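Local coordinates for outer membrane protein TP0453 (Treponema pallidum, PDB 3K8G) that may take part in ligand transport at the outer membrane and alters membrane permeability at acidic pH, at residues 160-173 and 183-195. Numbering follows the deposited sequence.
Sequences QTVALYIKNGGHFI and NLPLGAMELYLTA
V162 and L193, L164 and L191, and I166 and M189 each exchange two backbone hydrogen bonds; I166 N reaches M189 O at 2.9 Å. Past the strand end, G169 N gives G187 O a weak, bent hydrogen bond (2.8 Å). N168 is the N-cap of helix 169-176: its short side chain brings OD1 back to accept from H171 N at 3.2 Å, and a water links the same OD1 to L184 O. Another water donates to L164 O and to Y192 OH, whose hydroxyl also bonds E190 OE1, two residues back on the same strand.

The six bonds make 162-166 and 189-195 an antiparallel pair, with strands 21-26 and 199-207 on its outer flanks, within the U-shaped half-barrel around the protein's hydrophobic cavity. One face carries A163, Y165, E190 and Y192; A163 is small enough for Y192 CD1 and CE1 to come obliquely to its CB, while helix 147-153 covers this face through F149. V162, L164, I166, M189, L191 and L193 line the other, apolar face, where L164 CD1 meets L193 CD1 at 3.7 Å.

G169, without a side chain, lets the helix start close against M189 CB. Unbranched M189 runs extended to SD, then bends (chi3 -62°), carrying CE onto I173 CD1 in a tight 3.4 Å contact. SD lies obliquely beside the F172 ring in a Met-aromatic contact, and L191 CD2 touches F172 CE2.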
ATOM      1  N   GLN A 160      -7.963   3.159  12.164  1.00 20.89           N
ATOM      2  CA  GLN A 160      -7.333   4.004  11.139  1.00 19.33           C
ATOM      3  C   GLN A 160      -5.845   3.650  10.946  1.00 17.79           C
ATOM      4  O   GLN A 160      -5.068   4.424  10.394  1.00 15.51           O
ATOM      5  CB  GLN A 160      -7.501   5.476  11.509  1.00 19.51           C
ATOM      6  CG  GLN A 160      -8.993   5.787  11.848  1.00 22.91           C
ATOM      7  CD  GLN A 160      -9.297   7.261  11.890  1.00 25.43           C
ATOM      8  OE1 GLN A 160      -8.427   8.072  12.212  1.00 21.18           O
ATOM      9  NE2 GLN A 160     -10.540   7.618  11.568  1.00 27.48           N
ATOM     10  N   THR A 161      -5.477   2.457  11.397  1.00 17.64           N
ATOM     11  CA  THR A 161      -4.104   1.948  11.270  1.00 15.29           C
ATOM     12  C   THR A 161      -3.800   1.596   9.809  1.00 13.34           C
ATOM     13  O   THR A 161      -4.551   0.866   9.174  1.00 12.09           O
ATOM     14  CB  THR A 161      -3.899   0.736  12.182  1.00 15.57           C
ATOM     15  OG1 THR A 161      -4.096   1.142  13.542  1.00 14.86           O
ATOM     16  CG2 THR A 161      -2.480   0.178  12.075  1.00 14.67           C
ATOM     17  N   VAL A 162      -2.681   2.116   9.324  1.00 12.19           N
ATOM     18  CA  VAL A 162      -2.086   1.796   8.028  1.00 11.60           C
ATOM     19  C   VAL A 162      -1.213   0.540   8.238  1.00 11.15           C
ATOM     20  O   VAL A 162      -0.468   0.467   9.214  1.00 11.92           O
ATOM     21  CB  VAL A 162      -1.210   2.971   7.533  1.00 10.70           C
ATOM     22  CG1 VAL A 162      -0.433   2.621   6.207  1.00 13.68           C
ATOM     23  CG2 VAL A 162      -2.055   4.228   7.337  1.00 12.71           C
ATOM     24  N   ALA A 163      -1.346  -0.454   7.354  1.00  9.65           N
ATOM     25  CA  ALA A 163      -0.582  -1.720   7.506  1.00 10.62           C
ATOM     26  C   ALA A 163       0.316  -1.966   6.291  1.00 11.70           C
ATOM     27  O   ALA A 163      -0.124  -1.796   5.154  1.00  9.30           O
ATOM     28  CB  ALA A 163      -1.572  -2.917   7.723  1.00 12.09           C
ATOM     29  N   LEU A 164       1.569  -2.386   6.514  1.00  9.85           N
ATOM     30  CA  LEU A 164       2.399  -2.777   5.396  1.00 11.74           C
ATOM     31  C   LEU A 164       2.989  -4.137   5.698  1.00 10.28           C
ATOM     32  O   LEU A 164       3.324  -4.426   6.852  1.00 11.31           O
ATOM     33  CB  LEU A 164       3.539  -1.782   5.133  1.00  9.76           C
ATOM     34  CG  LEU A 164       3.155  -0.531   4.305  1.00 18.06           C
ATOM     35  CD1 LEU A 164       2.699   0.554   5.237  1.00 21.05           C
ATOM     36  CD2 LEU A 164       4.361  -0.072   3.493  1.00 25.40           C
ATOM     37  N   TYR A 165       3.074  -4.970   4.670  1.00 10.43           N
ATOM     38  CA  TYR A 165       3.813  -6.210   4.805  1.00  9.15           C
ATOM     39  C   TYR A 165       4.899  -6.236   3.738  1.00 10.00           C
ATOM     40  O   TYR A 165       4.596  -6.149   2.532  1.00  9.44           O
ATOM     41  CB  TYR A 165       2.874  -7.401   4.635  1.00  9.86           C
ATOM     42  CG  TYR A 165       3.625  -8.731   4.753  1.00 10.01           C
ATOM     43  CD1 TYR A 165       4.351  -9.012   5.899  1.00 13.52           C
ATOM     44  CD2 TYR A 165       3.582  -9.706   3.732  1.00 13.10           C
ATOM     45  CE1 TYR A 165       5.035 -10.209   6.046  1.00 18.52           C
ATOM     46  CE2 TYR A 165       4.260 -10.930   3.904  1.00 21.88           C
ATOM     47  CZ  TYR A 165       4.982 -11.152   5.078  1.00 21.51           C
ATOM     48  OH  TYR A 165       5.696 -12.323   5.315  1.00 29.70           O
ATOM     49  N   ILE A 166       6.155  -6.385   4.155  1.00  9.88           N
ATOM     50  CA  ILE A 166       7.273  -6.110   3.218  1.00 10.53           C
ATOM     51  C   ILE A 166       8.160  -7.342   3.234  1.00 12.24           C
ATOM     52  O   ILE A 166       8.703  -7.673   4.291  1.00 11.45           O
ATOM     53  CB  ILE A 166       8.049  -4.857   3.689  1.00 10.83           C
ATOM     54  CG1 ILE A 166       7.098  -3.645   3.739  1.00 11.63           C
ATOM     55  CG2 ILE A 166       9.356  -4.605   2.816  1.00 14.44           C
ATOM     56  CD1 ILE A 166       7.241  -2.816   5.045  1.00 18.95           C
ATOM     57  N   LYS A 167       8.271  -8.034   2.093  1.00 12.03           N
ATOM     58  CA  LYS A 167       9.040  -9.272   2.046  1.00 14.14           C
ATOM     59  C   LYS A 167      10.518  -9.000   2.320  1.00 15.40           C
ATOM     60  O   LYS A 167      11.147  -9.766   3.035  1.00 17.03           O
ATOM     61  CB  LYS A 167       8.825 -10.019   0.705  1.00 16.34           C
ATOM     62  CG  LYS A 167       7.327 -10.340   0.460  1.00 21.54           C
ATOM     63  CD  LYS A 167       7.059 -11.473  -0.539  1.00 31.17           C
ATOM     64  CE  LYS A 167       5.542 -11.866  -0.526  1.00 33.20           C
ATOM     65  NZ  LYS A 167       4.961 -12.277  -1.876  1.00 20.22           N
ATOM     66  N   ASN A 168      11.069  -7.919   1.762  1.00 15.18           N
ATOM     67  CA  ASN A 168      12.502  -7.611   1.950  1.00 16.23           C
ATOM     68  C   ASN A 168      12.646  -6.548   3.043  1.00 17.40           C
ATOM     69  O   ASN A 168      12.835  -5.340   2.778  1.00 18.33           O
ATOM     70  CB  ASN A 168      13.176  -7.165   0.634  1.00 17.70           C
ATOM     71  CG  ASN A 168      14.698  -7.077   0.762  1.00 25.61           C
ATOM     72  OD1 ASN A 168      15.236  -7.007   1.877  1.00 31.27           O
ATOM     73  ND2 ASN A 168      15.394  -7.063  -0.370  1.00 25.98           N
ATOM     74  N   GLY A 169      12.494  -6.995   4.278  1.00 15.37           N
ATOM     75  CA  GLY A 169      12.412  -6.082   5.410  1.00 19.58           C
ATOM     76  C   GLY A 169      13.749  -5.418   5.681  1.00 23.59           C
ATOM     77  O   GLY A 169      13.782  -4.262   6.136  1.00 22.63           O
ATOM     78  N   GLY A 170      14.842  -6.142   5.386  1.00 23.84           N
ATOM     79  CA  GLY A 170      16.203  -5.587   5.479  1.00 29.47           C
ATOM     80  C   GLY A 170      16.319  -4.266   4.737  1.00 32.18           C
ATOM     81  O   GLY A 170      16.644  -3.220   5.333  1.00 32.70           O
ATOM     82  N   HIS A 171      16.010  -4.308   3.443  1.00 32.32           N
ATOM     83  CA  HIS A 171      16.065  -3.134   2.561  1.00 33.67           C
ATOM     84  C   HIS A 171      15.170  -1.969   3.023  1.00 32.13           C
ATOM     85  O   HIS A 171      15.572  -0.804   2.974  1.00 32.76           O
ATOM     86  CB  HIS A 171      15.698  -3.577   1.139  1.00 36.01           C
ATOM     87  CG  HIS A 171      16.023  -2.574   0.074  1.00 41.78           C
ATOM     88  ND1 HIS A 171      15.072  -1.742  -0.479  1.00 48.87           N
ATOM     89  CD2 HIS A 171      17.185  -2.293  -0.563  1.00 48.14           C
ATOM     90  CE1 HIS A 171      15.640  -0.973  -1.393  1.00 50.20           C
ATOM     91  NE2 HIS A 171      16.921  -1.290  -1.466  1.00 51.54           N
ATOM     92  N   PHE A 172      13.971  -2.274   3.510  1.00 30.57           N
ATOM     93  CA  PHE A 172      13.007  -1.228   3.902  1.00 27.93           C
ATOM     94  C   PHE A 172      13.377  -0.520   5.218  1.00 27.65           C
ATOM     95  O   PHE A 172      13.145   0.695   5.368  1.00 25.78           O
ATOM     96  CB  PHE A 172      11.603  -1.831   4.011  1.00 28.71           C
ATOM     97  CG  PHE A 172      10.486  -0.819   3.940  1.00 27.60           C
ATOM     98  CD1 PHE A 172       9.980  -0.413   2.715  1.00 30.12           C
ATOM     99  CD2 PHE A 172       9.938  -0.287   5.092  1.00 28.00           C
ATOM    100  CE1 PHE A 172       8.941   0.520   2.640  1.00 24.67           C
ATOM    101  CE2 PHE A 172       8.895   0.636   5.027  1.00 23.63           C
ATOM    102  CZ  PHE A 172       8.399   1.031   3.802  1.00 20.96           C
ATOM    103  N   ILE A 173      13.934  -1.282   6.165  1.00 27.10           N
ATOM    104  CA  ILE A 173      14.299  -0.757   7.493  1.00 28.43           C
ATOM    105  C   ILE A 173      15.315   0.388   7.441  1.00 27.94           C
ATOM    106  O   ILE A 173      15.235   1.342   8.226  1.00 28.32           O
ATOM    107  CB  ILE A 173      14.799  -1.871   8.454  1.00 27.91           C
ATOM    108  CG1 ILE A 173      14.812  -1.367   9.902  1.00 31.13           C
ATOM    109  CG2 ILE A 173      16.205  -2.338   8.102  1.00 29.08           C
ATOM    110  CD1 ILE A 173      13.454  -1.217  10.531  1.00 31.92           C
ATOM    111  N   ASN A 183      21.712  -3.224   2.561  1.00 53.30           N
ATOM    112  CA  ASN A 183      21.327  -4.594   2.165  1.00 51.79           C
ATOM    113  C   ASN A 183      21.513  -5.606   3.306  1.00 50.38           C
ATOM    114  O   ASN A 183      22.316  -6.546   3.195  1.00 50.09           O
ATOM    115  CB  ASN A 183      22.082  -5.059   0.906  1.00 52.57           C
ATOM    116  CG  ASN A 183      21.713  -4.265  -0.335  1.00 53.47           C
ATOM    117  OD1 ASN A 183      20.534  -4.068  -0.639  1.00 55.27           O
ATOM    118  ND2 ASN A 183      22.729  -3.812  -1.068  1.00 54.25           N
ATOM    119  N   LEU A 184      20.777  -5.400   4.401  1.00 47.81           N
ATOM    120  CA  LEU A 184      20.878  -6.269   5.576  1.00 44.96           C
ATOM    121  C   LEU A 184      20.301  -7.665   5.308  1.00 43.47           C
ATOM    122  O   LEU A 184      19.362  -7.797   4.519  1.00 43.75           O
ATOM    123  CB  LEU A 184      20.182  -5.649   6.787  1.00 44.69           C
ATOM    124  CG  LEU A 184      20.775  -4.495   7.602  1.00 44.20           C
ATOM    125  CD1 LEU A 184      22.314  -4.495   7.665  1.00 43.36           C
ATOM    126  CD2 LEU A 184      20.239  -3.187   7.079  1.00 46.83           C
ATOM    127  N   PRO A 185      20.856  -8.698   5.978  1.00 40.99           N
ATOM    128  CA  PRO A 185      20.491 -10.106   5.794  1.00 39.61           C
ATOM    129  C   PRO A 185      19.222 -10.529   6.548  1.00 37.81           C
ATOM    130  O   PRO A 185      19.150 -11.668   7.050  1.00 38.23           O
ATOM    131  CB  PRO A 185      21.718 -10.852   6.350  1.00 38.98           C
ATOM    132  CG  PRO A 185      22.266  -9.968   7.382  1.00 40.89           C
ATOM    133  CD  PRO A 185      21.936  -8.545   6.978  1.00 41.45           C
ATOM    134  N   LEU A 186      18.229  -9.635   6.586  1.00 33.91           N
ATOM    135  CA  LEU A 186      17.047  -9.818   7.420  1.00 31.09           C
ATOM    136  C   LEU A 186      15.819 -10.192   6.572  1.00 28.54           C
ATOM    137  O   LEU A 186      15.833 -10.095   5.347  1.00 29.75           O
ATOM    138  CB  LEU A 186      16.780  -8.553   8.245  1.00 30.69           C
ATOM    139  CG  LEU A 186      17.908  -7.933   9.074  1.00 34.28           C
ATOM    140  CD1 LEU A 186      17.768  -6.410   9.156  1.00 37.62           C
ATOM    141  CD2 LEU A 186      17.960  -8.523  10.482  1.00 36.89           C
ATOM    142  N   GLY A 187      14.752 -10.612   7.240  1.00 23.97           N
ATOM    143  CA  GLY A 187      13.630 -11.184   6.554  1.00 18.73           C
ATOM    144  C   GLY A 187      12.496 -10.181   6.402  1.00 17.48           C
ATOM    145  O   GLY A 187      12.712  -8.969   6.260  1.00 13.72           O
ATOM    146  N   ALA A 188      11.294 -10.720   6.481  1.00 13.75           N
ATOM    147  CA  ALA A 188      10.073  -9.973   6.275  1.00 14.51           C
ATOM    148  C   ALA A 188       9.827  -8.983   7.408  1.00 14.12           C
ATOM    149  O   ALA A 188      10.229  -9.231   8.561  1.00 12.90           O
ATOM    150  CB  ALA A 188       8.927 -10.955   6.147  1.00 14.56           C
ATOM    151  N   MET A 189       9.195  -7.855   7.077  1.00 12.86           N
ATOM    152  CA  MET A 189       8.862  -6.862   8.057  1.00 11.74           C
ATOM    153  C   MET A 189       7.352  -6.656   8.041  1.00 11.76           C
ATOM    154  O   MET A 189       6.765  -6.515   6.966  1.00 10.81           O
ATOM    155  CB  MET A 189       9.555  -5.515   7.762  1.00 13.42           C
ATOM    156  CG  MET A 189       9.040  -4.331   8.643  1.00 18.43           C
ATOM    157  SD  MET A 189       9.657  -2.657   8.192  1.00 27.05           S
ATOM    158  CE  MET A 189      11.378  -2.905   8.469  1.00 24.67           C
ATOM    159  N   GLU A 190       6.742  -6.603   9.226  1.00 11.76           N
ATOM    160  CA  GLU A 190       5.343  -6.131   9.357  1.00 11.44           C
ATOM    161  C   GLU A 190       5.441  -4.719   9.948  1.00 14.34           C
ATOM    162  O   GLU A 190       6.201  -4.508  10.886  1.00 15.67           O
ATOM    163  CB  GLU A 190       4.610  -6.982  10.392  1.00 14.13           C
ATOM    164  CG  GLU A 190       4.353  -8.410  10.014  1.00 17.06           C
ATOM    165  CD  GLU A 190       3.652  -9.146  11.164  1.00 15.77           C
ATOM    166  OE1 GLU A 190       2.606  -8.685  11.619  1.00 15.45           O
ATOM    167  OE2 GLU A 190       4.148 -10.200  11.585  1.00 25.87           O
ATOM    168  N   LEU A 191       4.645  -3.782   9.452  1.00 12.66           N
ATOM    169  CA  LEU A 191       4.712  -2.401   9.918  1.00 12.38           C
ATOM    170  C   LEU A 191       3.321  -1.843  10.049  1.00 12.45           C
ATOM    171  O   LEU A 191       2.547  -1.888   9.076  1.00 10.25           O
ATOM    172  CB  LEU A 191       5.519  -1.557   8.905  1.00 12.14           C
ATOM    173  CG  LEU A 191       5.616  -0.051   9.090  1.00 14.16           C
ATOM    174  CD1 LEU A 191       6.349   0.255  10.418  1.00 12.58           C
ATOM    175  CD2 LEU A 191       6.329   0.567   7.887  1.00 14.55           C
ATOM    176  N   TYR A 192       3.008  -1.272  11.222  1.00 11.08           N
ATOM    177  CA  TYR A 192       1.646  -0.753  11.522  1.00  9.64           C
ATOM    178  C   TYR A 192       1.795   0.669  12.047  1.00 11.45           C
ATOM    179  O   TYR A 192       2.562   0.878  13.004  1.00 11.85           O
ATOM    180  CB  TYR A 192       0.933  -1.660  12.554  1.00 12.04           C
ATOM    181  CG  TYR A 192       0.934  -3.096  12.067  1.00 10.35           C
ATOM    182  CD1 TYR A 192       0.022  -3.513  11.086  1.00 14.31           C
ATOM    183  CD2 TYR A 192       1.866  -4.022  12.550  1.00 12.77           C
ATOM    184  CE1 TYR A 192       0.045  -4.853  10.594  1.00  8.17           C
ATOM    185  CE2 TYR A 192       1.888  -5.364  12.052  1.00 13.47           C
ATOM    186  CZ  TYR A 192       0.970  -5.738  11.075  1.00  8.51           C
ATOM    187  OH  TYR A 192       0.985  -7.046  10.570  1.00  9.46           O
ATOM    188  N   LEU A 193       1.131   1.626  11.385  1.00 11.54           N
ATOM    189  CA  LEU A 193       1.318   3.064  11.666  1.00 13.52           C
ATOM    190  C   LEU A 193      -0.001   3.738  11.966  1.00 14.90           C
ATOM    191  O   LEU A 193      -1.041   3.356  11.416  1.00 14.28           O
ATOM    192  CB  LEU A 193       2.007   3.786  10.490  1.00 13.65           C
ATOM    193  CG  LEU A 193       3.204   3.081   9.814  1.00 16.74           C
ATOM    194  CD1 LEU A 193       2.814   2.372   8.514  1.00 15.24           C
ATOM    195  CD2 LEU A 193       4.397   4.037   9.545  1.00 14.94           C
ATOM    196  N   THR A 194       0.035   4.777  12.807  1.00 14.74           N
ATOM    197  CA  THR A 194      -1.196   5.518  13.077  1.00 17.37           C
ATOM    198  C   THR A 194      -0.845   7.015  13.216  1.00 15.89           C
ATOM    199  O   THR A 194       0.201   7.374  13.766  1.00 14.10           O
ATOM    200  CB  THR A 194      -1.928   4.934  14.328  1.00 19.26           C
ATOM    201  OG1 THR A 194      -3.288   5.386  14.357  1.00 25.30           O
ATOM    202  CG2 THR A 194      -1.237   5.324  15.608  1.00 20.03           C
ATOM    203  N   ALA A 195      -1.674   7.857  12.628  1.00 16.13           N
ATOM    204  CA  ALA A 195      -1.341   9.271  12.487  1.00 17.54           C
ATOM    205  C   ALA A 195      -1.447   9.950  13.842  1.00 17.91           C
ATOM    206  O   ALA A 195      -2.386   9.676  14.602  1.00 17.94           O
ATOM    207  CB  ALA A 195      -2.261   9.931  11.499  1.00 16.53           C
TER
HETATM  208  O   HOH W   1      -3.982   6.745  11.042  1.00 16.31           O
HETATM  209  O   HOH W   2       2.131  -6.805   7.877  1.00 20.24           O
HETATM  210  O   HOH W   3      18.072  -6.886   2.464  1.00 34.41           O